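Local coordinates for protein deacetylase EF_0837 (Enterococcus faecalis, PDB 2ICS) that hydrolyses the acetyl ester of (R)-mandelate with very low efficiency in vitro and binds two zinc ions per subunit, at residues I9-T14 and L46-Y51; L331-I336 and R358-I363; M157-I162 and I189-P194; D126-L131 and I167-L172. All blocks are in the same frame, centred on the assembly; numbering follows the deposited sequence.

Interaction 1: I9-T14 and L46-Y51; sequences IKNGQT and LEPGTY
Leu46 lays its CD1 methyl against CG2 of Ile9, 3.7 Å away, with the two side chains crossing obliquely. Its CG is anti to the carbonyl carbon (chi1 -58°), and CB and CG both lie beside Lys10 O. That same oxygen accepts a hydrogen bond from Leu46 N at 3.1 Å, so polar and apolar parts of Leu46 meet one short piece of the 9-14 chain. Next to this, Asn11 ND2 donates to Leu46 O at 3.1 Å, arriving from above the carbonyl plane, 38° out of it. Asn11 ND2 also touches Pro48 CG at 3.5 Å.

The 46-51 chain folds back through a type II turn from Glu47 to Thr50, with Gly49 at its third position. Glu47 O is gripped twice by Thr50, by OG1 at 2.7 Å and by the backbone N, both from one face of the carbonyl plane. A water ties the turn to its partner, accepting from Gly49 N and donating to Asn11 O and Thr50 O.

Farther along, the extended Gln13 side chain runs beside Tyr51 in the same direction, its amide plane 28° from the ring and NE2 3.8 Å from CE1. A second water links Gln13 OE1 with Tyr51 OH, while a CA-H...O contact joins Tyr51 CA to Gln13 O at 3.0 Å.

This joins the end of strand 5-13 to the loop between strands 42-45 and 51-61, in the beta domain beside the barrel. Two direct hydrogen bonds, two bridging waters and a small apolar patch connect the segments, implying a junction whose polar atoms remain partly hydrated.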
loop_
_atom_site.group_PDB
_atom_site.type_symbol
_atom_site.label_atom_id
_atom_site.label_comp_id
_atom_site.label_asym_id
_atom_site.label_seq_id
_atom_site.Cartn_x
_atom_site.Cartn_y
_atom_site.Cartn_z
ATOM N N ILE A 9 8.726 1.113 -25.199
ATOM C CA ILE A 9 8.242 -0.226 -24.885
ATOM C C ILE A 9 7.127 -0.584 -25.861
ATOM O O ILE A 9 6.098 0.093 -25.918
ATOM C CB ILE A 9 7.728 -0.267 -23.434
ATOM C CG1 ILE A 9 8.839 0.218 -22.495
ATOM C CG2 ILE A 9 7.312 -1.671 -23.057
ATOM C CD1 ILE A 9 8.345 0.644 -21.137
ATOM N N LYS A 10 7.335 -1.653 -26.623
ATOM C CA LYS A 10 6.373 -2.072 -27.636
ATOM C C LYS A 10 5.718 -3.422 -27.370
ATOM O O LYS A 10 6.210 -4.227 -26.577
ATOM C CB LYS A 10 7.065 -2.139 -29.001
ATOM C CG LYS A 10 8.133 -1.080 -29.213
ATOM C CD LYS A 10 7.617 0.128 -29.972
ATOM C CE LYS A 10 7.327 -0.217 -31.429
ATOM N NZ LYS A 10 6.942 1.000 -32.203
ATOM N N ASN A 11 4.601 -3.647 -28.060
ATOM C CA ASN A 11 3.839 -4.889 -27.990
ATOM C C ASN A 11 3.177 -5.182 -26.647
ATOM O O ASN A 11 2.832 -6.322 -26.347
ATOM C CB ASN A 11 4.735 -6.062 -28.398
ATOM C CG ASN A 11 4.012 -7.058 -29.278
ATOM O OD1 ASN A 11 3.313 -6.673 -30.218
ATOM N ND2 ASN A 11 4.182 -8.343 -28.992
ATOM N N GLY A 12 2.983 -4.145 -25.845
ATOM C CA GLY A 12 2.351 -4.340 -24.558
ATOM C C GLY A 12 0.836 -4.360 -24.645
ATOM O O GLY A 12 0.247 -4.042 -25.678
ATOM N N GLN A 13 0.205 -4.730 -23.539
ATOM C CA GLN A 13 -1.245 -4.804 -23.463
ATOM C C GLN A 13 -1.650 -4.511 -22.027
ATOM O O GLN A 13 -0.990 -4.964 -21.098
ATOM C CB GLN A 13 -1.703 -6.208 -23.840
ATOM C CG GLN A 13 -3.192 -6.410 -23.786
ATOM C CD GLN A 13 -3.573 -7.872 -23.843
ATOM O OE1 GLN A 13 -4.753 -8.213 -23.934
ATOM N NE2 GLN A 13 -2.576 -8.747 -23.776
ATOM N N THR A 14 -2.721 -3.748 -21.839
ATOM C CA THR A 14 -3.171 -3.450 -20.491
ATOM C C THR A 14 -4.038 -4.608 -20.024
ATOM O O THR A 14 -4.402 -5.483 -20.815
ATOM C CB THR A 14 -3.997 -2.146 -20.420
ATOM O OG1 THR A 14 -5.262 -2.336 -21.069
ATOM C CG2 THR A 14 -3.241 -1.005 -21.086
ATOM N N LEU A 46 8.234 -6.518 -26.051
ATOM C CA LEU A 46 7.602 -7.513 -25.195
ATOM C C LEU A 46 7.037 -8.683 -25.986
ATOM O O LEU A 46 6.732 -8.556 -27.171
ATOM C CB LEU A 46 6.480 -6.855 -24.382
ATOM C CG LEU A 46 6.941 -5.678 -23.518
ATOM C CD1 LEU A 46 5.744 -4.971 -22.921
ATOM C CD2 LEU A 46 7.875 -6.181 -22.435
ATOM N N GLU A 47 6.916 -9.830 -25.325
ATOM C CA GLU A 47 6.362 -11.019 -25.954
ATOM C C GLU A 47 4.855 -10.844 -26.016
ATOM O O GLU A 47 4.262 -10.242 -25.124
ATOM C CB GLU A 47 6.680 -12.267 -25.127
ATOM C CG GLU A 47 8.134 -12.700 -25.168
ATOM C CD GLU A 47 8.621 -12.941 -26.585
ATOM O OE1 GLU A 47 7.954 -13.693 -27.331
ATOM O OE2 GLU A 47 9.674 -12.376 -26.951
ATOM N N PRO A 48 4.213 -11.361 -27.072
ATOM C CA PRO A 48 2.759 -11.236 -27.196
ATOM C C PRO A 48 2.071 -11.825 -25.970
ATOM O O PRO A 48 2.443 -12.904 -25.504
ATOM C CB PRO A 48 2.456 -12.028 -28.466
ATOM C CG PRO A 48 3.689 -11.800 -29.293
ATOM C CD PRO A 48 4.789 -11.995 -28.270
ATOM N N GLY A 49 1.081 -11.111 -25.441
ATOM C CA GLY A 49 0.371 -11.597 -24.272
ATOM C C GLY A 49 0.911 -11.040 -22.967
ATOM O O GLY A 49 0.442 -11.399 -21.886
ATOM N N THR A 50 1.906 -10.167 -23.061
ATOM C CA THR A 50 2.491 -9.561 -21.870
ATOM C C THR A 50 1.690 -8.319 -21.479
ATOM O O THR A 50 1.321 -7.508 -22.332
ATOM C CB THR A 50 3.964 -9.152 -22.108
ATOM O OG1 THR A 50 4.732 -10.301 -22.483
ATOM C CG2 THR A 50 4.558 -8.552 -20.844
ATOM N N TYR A 51 1.418 -8.179 -20.189
ATOM C CA TYR A 51 0.661 -7.035 -19.697
ATOM C C TYR A 51 1.584 -5.936 -19.190
ATOM O O TYR A 51 2.738 -6.190 -18.825
ATOM C CB TYR A 51 -0.274 -7.466 -18.565
ATOM C CG TYR A 51 -1.329 -8.462 -18.978
ATOM C CD1 TYR A 51 -2.450 -8.061 -19.703
ATOM C CD2 TYR A 51 -1.210 -9.811 -18.644
ATOM C CE1 TYR A 51 -3.428 -8.978 -20.085
ATOM C CE2 TYR A 51 -2.184 -10.740 -19.024
ATOM C CZ TYR A 51 -3.288 -10.315 -19.745
ATOM O OH TYR A 51 -4.241 -11.226 -20.134
HETATM O O HOH W 1 0.862 -8.104 -25.275
HETATM O O HOH W 2 -6.141 -10.388 -22.033
#

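Interaction 2: L331-I336 and R358-I363; sequences LTIFTI and RPIKTI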
loop_
_atom_site.group_PDB
_atom_site.type_symbol
_atom_site.label_atom_id
_atom_site.label_comp_id
_atom_site.label_asym_id
_atom_site.label_seq_id
_atom_site.Cartn_x
_atom_site.Cartn_y
_atom_site.Cartn_z
ATOM N N LEU A 331 6.799 1.691 -14.358
ATOM C CA LEU A 331 5.906 0.706 -14.952
ATOM C C LEU A 331 6.207 -0.692 -14.461
ATOM O O LEU A 331 7.327 -1.001 -14.069
ATOM C CB LEU A 331 6.033 0.698 -16.480
ATOM C CG LEU A 331 5.703 1.943 -17.304
ATOM C CD1 LEU A 331 6.805 2.988 -17.157
ATOM C CD2 LEU A 331 5.573 1.532 -18.760
ATOM N N THR A 332 5.191 -1.539 -14.492
ATOM C CA THR A 332 5.352 -2.917 -14.095
ATOM C C THR A 332 4.879 -3.721 -15.294
ATOM O O THR A 332 3.799 -3.471 -15.838
ATOM C CB THR A 332 4.511 -3.257 -12.850
ATOM O OG1 THR A 332 4.913 -2.412 -11.760
ATOM C CG2 THR A 332 4.715 -4.715 -12.454
ATOM N N ILE A 333 5.717 -4.657 -15.722
ATOM C CA ILE A 333 5.433 -5.509 -16.865
ATOM C C ILE A 333 5.293 -6.909 -16.288
ATOM O O ILE A 333 6.180 -7.393 -15.575
ATOM C CB ILE A 333 6.583 -5.410 -17.883
ATOM C CG1 ILE A 333 6.779 -3.933 -18.263
ATOM C CG2 ILE A 333 6.277 -6.232 -19.118
ATOM C CD1 ILE A 333 7.876 -3.677 -19.274
ATOM N N PHE A 334 4.177 -7.559 -16.596
ATOM C CA PHE A 334 3.895 -8.862 -16.019
ATOM C C PHE A 334 3.058 -9.792 -16.881
ATOM O O PHE A 334 2.599 -9.430 -17.964
ATOM C CB PHE A 334 3.155 -8.635 -14.704
ATOM C CG PHE A 334 1.892 -7.829 -14.867
ATOM C CD1 PHE A 334 0.671 -8.460 -15.101
ATOM C CD2 PHE A 334 1.935 -6.435 -14.853
ATOM C CE1 PHE A 334 -0.490 -7.712 -15.325
ATOM C CE2 PHE A 334 0.782 -5.679 -15.078
ATOM C CZ PHE A 334 -0.431 -6.317 -15.314
ATOM N N THR A 335 2.850 -10.997 -16.355
ATOM C CA THR A 335 2.045 -12.012 -17.012
ATOM C C THR A 335 1.020 -12.504 -16.003
ATOM O O THR A 335 1.208 -12.368 -14.796
ATOM C CB THR A 335 2.879 -13.246 -17.442
ATOM O OG1 THR A 335 3.461 -13.851 -16.281
ATOM C CG2 THR A 335 3.975 -12.859 -18.427
ATOM N N ILE A 336 -0.065 -13.072 -16.515
ATOM C CA ILE A 336 -1.125 -13.632 -15.691
ATOM C C ILE A 336 -1.349 -15.020 -16.277
ATOM O O ILE A 336 -1.639 -15.155 -17.465
ATOM C CB ILE A 336 -2.422 -12.801 -15.788
ATOM C CG1 ILE A 336 -2.186 -11.403 -15.210
ATOM C CG2 ILE A 336 -3.543 -13.494 -15.031
ATOM C CD1 ILE A 336 -3.391 -10.492 -15.292
ATOM N N ARG A 358 2.543 -12.422 -12.258
ATOM C CA ARG A 358 3.992 -12.384 -12.069
ATOM C C ARG A 358 4.718 -11.287 -12.837
ATOM O O ARG A 358 4.658 -11.233 -14.061
ATOM C CB ARG A 358 4.605 -13.724 -12.491
ATOM C CG ARG A 358 3.981 -14.939 -11.845
ATOM C CD ARG A 358 4.447 -16.209 -12.529
ATOM N NE ARG A 358 3.792 -17.394 -11.982
ATOM C CZ ARG A 358 3.989 -18.628 -12.434
ATOM N NH1 ARG A 358 4.825 -18.841 -13.444
ATOM N NH2 ARG A 358 3.356 -19.651 -11.872
ATOM N N PRO A 359 5.437 -10.409 -12.126
ATOM C CA PRO A 359 6.167 -9.338 -12.808
ATOM C C PRO A 359 7.412 -9.927 -13.471
ATOM O O PRO A 359 8.091 -10.757 -12.874
ATOM C CB PRO A 359 6.523 -8.390 -11.668
ATOM C CG PRO A 359 6.742 -9.329 -10.526
ATOM C CD PRO A 359 5.576 -10.293 -10.663
ATOM N N ILE A 360 7.703 -9.516 -14.700
ATOM C CA ILE A 360 8.882 -10.028 -15.382
ATOM C C ILE A 360 9.874 -8.904 -15.634
ATOM O O ILE A 360 11.065 -9.146 -15.817
ATOM C CB ILE A 360 8.521 -10.710 -16.720
ATOM C CG1 ILE A 360 7.861 -9.706 -17.661
ATOM C CG2 ILE A 360 7.610 -11.908 -16.467
ATOM C CD1 ILE A 360 7.555 -10.285 -19.037
ATOM N N LYS A 361 9.372 -7.675 -15.655
ATOM C CA LYS A 361 10.206 -6.493 -15.847
ATOM C C LYS A 361 9.628 -5.354 -15.030
ATOM O O LYS A 361 8.411 -5.216 -14.912
ATOM C CB LYS A 361 10.270 -6.074 -17.316
ATOM C CG LYS A 361 11.300 -6.827 -18.142
ATOM C CD LYS A 361 11.507 -6.169 -19.499
ATOM C CE LYS A 361 12.652 -6.818 -20.263
ATOM N NZ LYS A 361 12.416 -8.268 -20.500
ATOM N N THR A 362 10.506 -4.542 -14.458
ATOM C CA THR A 362 10.070 -3.418 -13.655
ATOM C C THR A 362 10.880 -2.193 -14.043
ATOM O O THR A 362 12.109 -2.214 -14.027
ATOM C CB THR A 362 10.251 -3.713 -12.149
ATOM O OG1 THR A 362 9.553 -4.923 -11.813
ATOM C CG2 THR A 362 9.696 -2.572 -11.311
ATOM N N ILE A 363 10.181 -1.127 -14.406
ATOM C CA ILE A 363 10.836 0.105 -14.805
ATOM C C ILE A 363 10.607 1.159 -13.741
ATOM O O ILE A 363 9.477 1.365 -13.295
ATOM C CB ILE A 363 10.285 0.619 -16.147
ATOM C CG1 ILE A 363 10.462 -0.458 -17.216
ATOM C CG2 ILE A 363 11.004 1.904 -16.547
ATOM C CD1 ILE A 363 9.902 -0.081 -18.551
#
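Ile333 packs against Lys361, Ile360 and Ile363 of the opposing strand. Its CG1 is anti to the carbonyl carbon (chi1 -56°), and CD1 beyond it comes within 3.9 Å of Lys361 CB and 4.2 Å of Ile363 CD1. Lys361 lies alongside Ile333, pointing the same way, before its end leads off. The other branch, CG2, meets Ile360 CG1 at 4.1 Å, the two isoleucines crossing at about a right angle.

Ile360 holds CG1 in the crowded position between its backbone N and carbonyl carbon (chi1 61°), 3.5 Å from Ile333 O. Thr332 and Pro359 share the other face of the sheet, CG2 beside CB. There, too, Phe334 passes close to Arg358 O with its CB, while its ring leads away and meets that of Trp56.

Ile333 O takes two backbone donors, Ile360 N at 2.8 Å and Lys361 N at 3.2 Å, so one residue on strand 331-344 faces two on strand 350-364. Leu46 and Thr50 also touch the Ile333 side chain. Regular antiparallel bonding resumes on both sides, through Leu331 with Ile363 and Thr335 with Arg358. The geometry is that of a classic beta bulge in a long antiparallel hairpin, here within the beta domain that accompanies the barrel.

Interaction 3: M157-I162 and I189-P194; sequences MSRTVI and IGSAPP
Ile162 pushes CD1 against the two consecutive prolines of the 189-194 loop, 3.3 Å from Pro193 O, 3.6 Å from Pro194 CD and 4.0 Å from Pro193 CG. Cis peptides precede both prolines, and Pro194 CD also touches Met157 O. This is the close part of the contact. Beside it, Arg159 N donates to Ser191 O at 3.1 Å, an almost straight bond (173° at the hydrogen) reaching the carbonyl from above its plane. Ser158 CB sits 3.6 Å from Gly190 N, and a water between the two segments accepts from that N.

The outer side is looser. The Arg159 chain bends at chi3 (58°), and its NE lies 3.7 Å from Ser191 CB. Ala192 O is at the guanidinium edge, near its plane. A water donates to Ala192 O and takes only a weak bond from Arg159 NE.

On the inner side, Ser158 OG is hydrogen-bonded to NE2 of His188, a zinc ligand, and Thr160 touches the bound adenine. The contact joins the short helical turn after strand 156-157 to the loop after the parallel strand 186-189, at the strand ends where a TIM barrel of the amidohydrolase type carries its metal and ligand site.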
loop_
_atom_site.group_PDB
_atom_site.type_symbol
_atom_site.label_atom_id
_atom_site.label_comp_id
_atom_site.label_asym_id
_atom_site.label_seq_id
_atom_site.Cartn_x
_atom_site.Cartn_y
_atom_site.Cartn_z
HETATM N N MSE A 157 -4.126 2.340 16.129
HETATM C CA MSE A 157 -5.156 2.295 17.160
HETATM C C MSE A 157 -5.664 0.908 17.573
HETATM O O MSE A 157 -6.758 0.499 17.180
HETATM C CB MSE A 157 -6.338 3.169 16.725
HETATM C CG MSE A 157 -5.959 4.616 16.384
HETATM SE SE MSE A 157 -5.022 5.534 17.830
HETATM C CE MSE A 157 -4.315 7.049 16.887
ATOM N N SER A 158 -4.870 0.193 18.369
ATOM C CA SER A 158 -5.269 -1.123 18.856
ATOM C C SER A 158 -4.694 -1.406 20.245
ATOM O O SER A 158 -3.679 -0.831 20.648
ATOM C CB SER A 158 -4.849 -2.226 17.880
ATOM O OG SER A 158 -3.456 -2.469 17.935
ATOM N N ARG A 159 -5.367 -2.300 20.961
ATOM C CA ARG A 159 -5.019 -2.709 22.319
ATOM C C ARG A 159 -3.558 -2.679 22.762
ATOM O O ARG A 159 -3.204 -1.964 23.695
ATOM C CB ARG A 159 -5.587 -4.114 22.581
ATOM C CG ARG A 159 -5.232 -4.705 23.940
ATOM C CD ARG A 159 -6.018 -5.981 24.213
ATOM N NE ARG A 159 -5.802 -7.001 23.188
ATOM C CZ ARG A 159 -4.716 -7.767 23.097
ATOM N NH1 ARG A 159 -3.728 -7.638 23.977
ATOM N NH2 ARG A 159 -4.614 -8.669 22.123
ATOM N N THR A 160 -2.714 -3.468 22.107
ATOM C CA THR A 160 -1.310 -3.553 22.484
ATOM C C THR A 160 -0.495 -2.297 22.195
ATOM O O THR A 160 0.662 -2.200 22.597
ATOM C CB THR A 160 -0.623 -4.758 21.793
ATOM O OG1 THR A 160 -0.516 -4.514 20.384
ATOM C CG2 THR A 160 -1.434 -6.038 22.017
ATOM N N VAL A 161 -1.092 -1.325 21.518
ATOM C CA VAL A 161 -0.367 -0.105 21.192
ATOM C C VAL A 161 -0.659 1.068 22.116
ATOM O O VAL A 161 0.256 1.776 22.538
ATOM C CB VAL A 161 -0.674 0.359 19.739
ATOM C CG1 VAL A 161 0.187 1.560 19.381
ATOM C CG2 VAL A 161 -0.433 -0.778 18.760
ATOM N N ILE A 162 -1.935 1.259 22.438
ATOM C CA ILE A 162 -2.380 2.391 23.245
ATOM C C ILE A 162 -2.389 2.297 24.763
ATOM O O ILE A 162 -2.701 3.281 25.423
ATOM C CB ILE A 162 -3.803 2.801 22.844
ATOM C CG1 ILE A 162 -4.768 1.657 23.188
ATOM C CG2 ILE A 162 -3.852 3.140 21.356
ATOM C CD1 ILE A 162 -6.233 2.018 23.042
ATOM N N ILE A 189 -6.118 -0.658 12.751
ATOM C CA ILE A 189 -7.102 -1.155 13.703
ATOM C C ILE A 189 -6.760 -2.602 14.016
ATOM O O ILE A 189 -6.141 -3.298 13.210
ATOM C CB ILE A 189 -8.557 -1.102 13.156
ATOM C CG1 ILE A 189 -8.662 -1.904 11.855
ATOM C CG2 ILE A 189 -8.979 0.348 12.936
ATOM C CD1 ILE A 189 -10.095 -2.009 11.303
ATOM N N GLY A 190 -7.150 -3.043 15.201
ATOM C CA GLY A 190 -6.895 -4.405 15.613
ATOM C C GLY A 190 -7.882 -4.727 16.710
ATOM O O GLY A 190 -9.076 -4.441 16.584
ATOM N N SER A 191 -7.382 -5.310 17.793
ATOM C CA SER A 191 -8.214 -5.665 18.931
ATOM C C SER A 191 -8.620 -4.403 19.683
ATOM O O SER A 191 -7.950 -3.375 19.595
ATOM C CB SER A 191 -7.438 -6.583 19.876
ATOM O OG SER A 191 -7.002 -7.745 19.197
ATOM N N ALA A 192 -9.719 -4.485 20.422
ATOM C CA ALA A 192 -10.186 -3.349 21.207
ATOM C C ALA A 192 -9.435 -3.408 22.534
ATOM O O ALA A 192 -9.020 -4.483 22.966
ATOM C CB ALA A 192 -11.697 -3.451 21.440
ATOM N N PRO A 193 -9.243 -2.258 23.197
ATOM C CA PRO A 193 -9.676 -0.915 22.802
ATOM C C PRO A 193 -8.727 -0.263 21.802
ATOM O O PRO A 193 -7.574 -0.660 21.680
ATOM C CB PRO A 193 -9.696 -0.167 24.126
ATOM C CG PRO A 193 -8.481 -0.735 24.811
ATOM C CD PRO A 193 -8.640 -2.233 24.546
ATOM N N PRO A 194 -9.206 0.757 21.081
ATOM C CA PRO A 194 -10.578 1.262 21.211
ATOM C C PRO A 194 -11.529 0.405 20.392
ATOM O O PRO A 194 -11.098 -0.440 19.608
ATOM C CB PRO A 194 -10.495 2.681 20.643
ATOM C CG PRO A 194 -8.984 2.968 20.535
ATOM C CD PRO A 194 -8.417 1.628 20.199
HETATM O O HOH W 3 -8.491 -1.663 17.147
HETATM O O HOH W 4 -9.045 -7.301 22.928
#

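Interaction 4: D126-L131 and I167-L172; sequences DELADL and ITPLEL
Ile167 O, in the helical turn that brings Pro169 and Leu172 up to Leu128 and Leu131, accepts Leu170 N at 2.9 Å and a weak bond from Glu171 N. One residue on, Thr168 O accepts Leu172 N. Across the way the chain is shaped by a type I turn from Asp126 to Ala129, closed by Ala129 N to Asp126 O at 3.1 Å. These bonds stay within their own segments, and none crosses between the two.

What crosses is hydrocarbon. Leu128, with CG anti to the carbonyl carbon (chi1 -68°), brings CD1 to 3.8 Å from Pro169 CB, the two side chains meeting at a slant. Leu131 works with all its branches: CD2 approaches Thr168 CG2 at 4.0 Å, the side chains at about a right angle, CD1 reaches Pro169 CG at 4.2 Å, and CG faces Leu172 CD1 at 4.2 Å. Its chi1 of -116°, close to eclipsed, puts CG beside that Leu172 methyl.

Met157 touches both Leu128 and Pro169 and belongs to the same apolar patch, whereas Leu131 is partly exposed. The neighbouring Glu127 OE1 forms a salt bridge with Arg156 NE, and Arg156 is the probable transition-state stabilizer, judging by related enzymes. The turn that carries Leu128 therefore also carries what is probably a second-shell partner of the active site.

Apolar packing joins the loop before helix 136-145 to helix 168-178 of the TIM barrel. With no hydrogen bond between them, the segments meet through apolar atoms alone, which implies that fit of shape rather than direction of bonding relates them here.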
loop_
_atom_site.group_PDB
_atom_site.type_symbol
_atom_site.label_atom_id
_atom_site.label_comp_id
_atom_site.label_asym_id
_atom_site.label_seq_id
_atom_site.Cartn_x
_atom_site.Cartn_y
_atom_site.Cartn_z
ATOM N N ASP A 126 4.257 -0.711 22.228
ATOM C CA ASP A 126 3.212 0.202 22.686
ATOM C C ASP A 126 3.648 1.662 22.643
ATOM O O ASP A 126 3.648 2.347 23.666
ATOM C CB ASP A 126 2.802 -0.170 24.115
ATOM C CG ASP A 126 3.989 -0.204 25.081
ATOM O OD1 ASP A 126 3.772 -0.491 26.281
ATOM O OD2 ASP A 126 5.134 0.052 24.646
ATOM N N GLU A 127 3.995 2.147 21.456
ATOM C CA GLU A 127 4.458 3.522 21.324
ATOM C C GLU A 127 3.409 4.607 21.553
ATOM O O GLU A 127 3.715 5.793 21.469
ATOM C CB GLU A 127 5.159 3.708 19.973
ATOM C CG GLU A 127 4.760 2.699 18.911
ATOM C CD GLU A 127 3.645 3.207 18.043
ATOM O OE1 GLU A 127 3.203 2.476 17.128
ATOM O OE2 GLU A 127 3.218 4.353 18.283
ATOM N N LEU A 128 2.175 4.210 21.852
ATOM C CA LEU A 128 1.130 5.191 22.127
ATOM C C LEU A 128 0.662 5.086 23.584
ATOM O O LEU A 128 -0.273 5.770 24.001
ATOM C CB LEU A 128 -0.054 5.018 21.171
ATOM C CG LEU A 128 0.203 5.358 19.696
ATOM C CD1 LEU A 128 -1.113 5.308 18.929
ATOM C CD2 LEU A 128 0.823 6.752 19.574
ATOM N N ALA A 129 1.336 4.231 24.352
ATOM C CA ALA A 129 1.026 4.025 25.765
ATOM C C ALA A 129 1.523 5.214 26.592
ATOM O O ALA A 129 0.963 5.534 27.639
ATOM C CB ALA A 129 1.675 2.735 26.255
ATOM N N ASP A 130 2.585 5.859 26.113
ATOM C CA ASP A 130 3.156 7.032 26.777
ATOM C C ASP A 130 2.884 8.232 25.873
ATOM O O ASP A 130 3.561 8.420 24.865
ATOM C CB ASP A 130 4.668 6.860 26.967
ATOM C CG ASP A 130 5.319 8.068 27.637
ATOM O OD1 ASP A 130 4.644 9.112 27.804
ATOM O OD2 ASP A 130 6.515 7.975 27.992
ATOM N N LEU A 131 1.900 9.041 26.241
ATOM C CA LEU A 131 1.518 10.205 25.451
ATOM C C LEU A 131 2.570 11.297 25.257
ATOM O O LEU A 131 2.478 12.085 24.313
ATOM C CB LEU A 131 0.256 10.825 26.038
ATOM C CG LEU A 131 -0.981 10.790 25.142
ATOM C CD1 LEU A 131 -1.205 9.380 24.606
ATOM C CD2 LEU A 131 -2.186 11.275 25.939
ATOM N N ILE A 167 -8.940 6.316 23.062
ATOM C CA ILE A 167 -9.089 6.942 21.750
ATOM C C ILE A 167 -8.301 8.246 21.619
ATOM O O ILE A 167 -8.143 8.781 20.518
ATOM C CB ILE A 167 -10.585 7.241 21.466
ATOM C CG1 ILE A 167 -10.803 7.511 19.977
ATOM C CG2 ILE A 167 -11.036 8.451 22.273
ATOM C CD1 ILE A 167 -10.553 6.307 19.091
ATOM N N THR A 168 -7.809 8.748 22.744
ATOM C CA THR A 168 -7.059 10.000 22.776
ATOM C C THR A 168 -5.962 10.139 21.712
ATOM O O THR A 168 -5.779 11.217 21.148
ATOM C CB THR A 168 -6.426 10.227 24.172
ATOM O OG1 THR A 168 -7.437 10.122 25.184
ATOM C CG2 THR A 168 -5.801 11.608 24.251
ATOM N N PRO A 169 -5.212 9.059 21.431
ATOM C CA PRO A 169 -4.154 9.164 20.419
ATOM C C PRO A 169 -4.677 9.538 19.035
ATOM O O PRO A 169 -4.013 10.261 18.287
ATOM C CB PRO A 169 -3.515 7.776 20.443
ATOM C CG PRO A 169 -3.701 7.359 21.879
ATOM C CD PRO A 169 -5.132 7.762 22.129
ATOM N N LEU A 170 -5.865 9.043 18.695
ATOM C CA LEU A 170 -6.458 9.341 17.400
ATOM C C LEU A 170 -6.868 10.807 17.325
ATOM O O LEU A 170 -6.680 11.453 16.295
ATOM C CB LEU A 170 -7.668 8.434 17.138
ATOM C CG LEU A 170 -8.373 8.582 15.780
ATOM C CD1 LEU A 170 -7.375 8.388 14.638
ATOM C CD2 LEU A 170 -9.502 7.566 15.679
ATOM N N GLU A 171 -7.418 11.340 18.415
ATOM C CA GLU A 171 -7.824 12.745 18.427
ATOM C C GLU A 171 -6.597 13.597 18.151
ATOM O O GLU A 171 -6.665 14.570 17.408
ATOM C CB GLU A 171 -8.407 13.147 19.785
ATOM C CG GLU A 171 -9.742 12.527 20.126
ATOM C CD GLU A 171 -10.343 13.151 21.370
ATOM O OE1 GLU A 171 -10.625 14.371 21.344
ATOM O OE2 GLU A 171 -10.524 12.432 22.374
ATOM N N LEU A 172 -5.478 13.228 18.770
ATOM C CA LEU A 172 -4.225 13.942 18.581
ATOM C C LEU A 172 -3.801 13.817 17.117
ATOM O O LEU A 172 -3.275 14.764 16.533
ATOM C CB LEU A 172 -3.129 13.361 19.483
ATOM C CG LEU A 172 -3.261 13.538 21.001
ATOM C CD1 LEU A 172 -2.086 12.857 21.683
ATOM C CD2 LEU A 172 -3.295 15.022 21.364
#

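In the fold
The four contacts form two pairs on opposite sides of the chain's centre. Interactions 1 and 2 share the beta domain: Tyr51 N probably bonds to Phe334 O, and Thr50 packs on Ile333, so the water-bridged, more exposed junction of interaction 1 borders the regular, backbone-bonded hairpin of interaction 2. Interactions 3 and 4 lie at the barrel, their centres 10 Å apart, joined by a probable bond from Leu128 N to Val161 O and by the Met157 end lying on helix 168-178. Interaction 3 is the buried one and reaches the adenine pocket; interaction 4 is its partly buried, wholly apolar outer neighbour. Interactions 2 and 3 are about 37 Å apart, centre to centre.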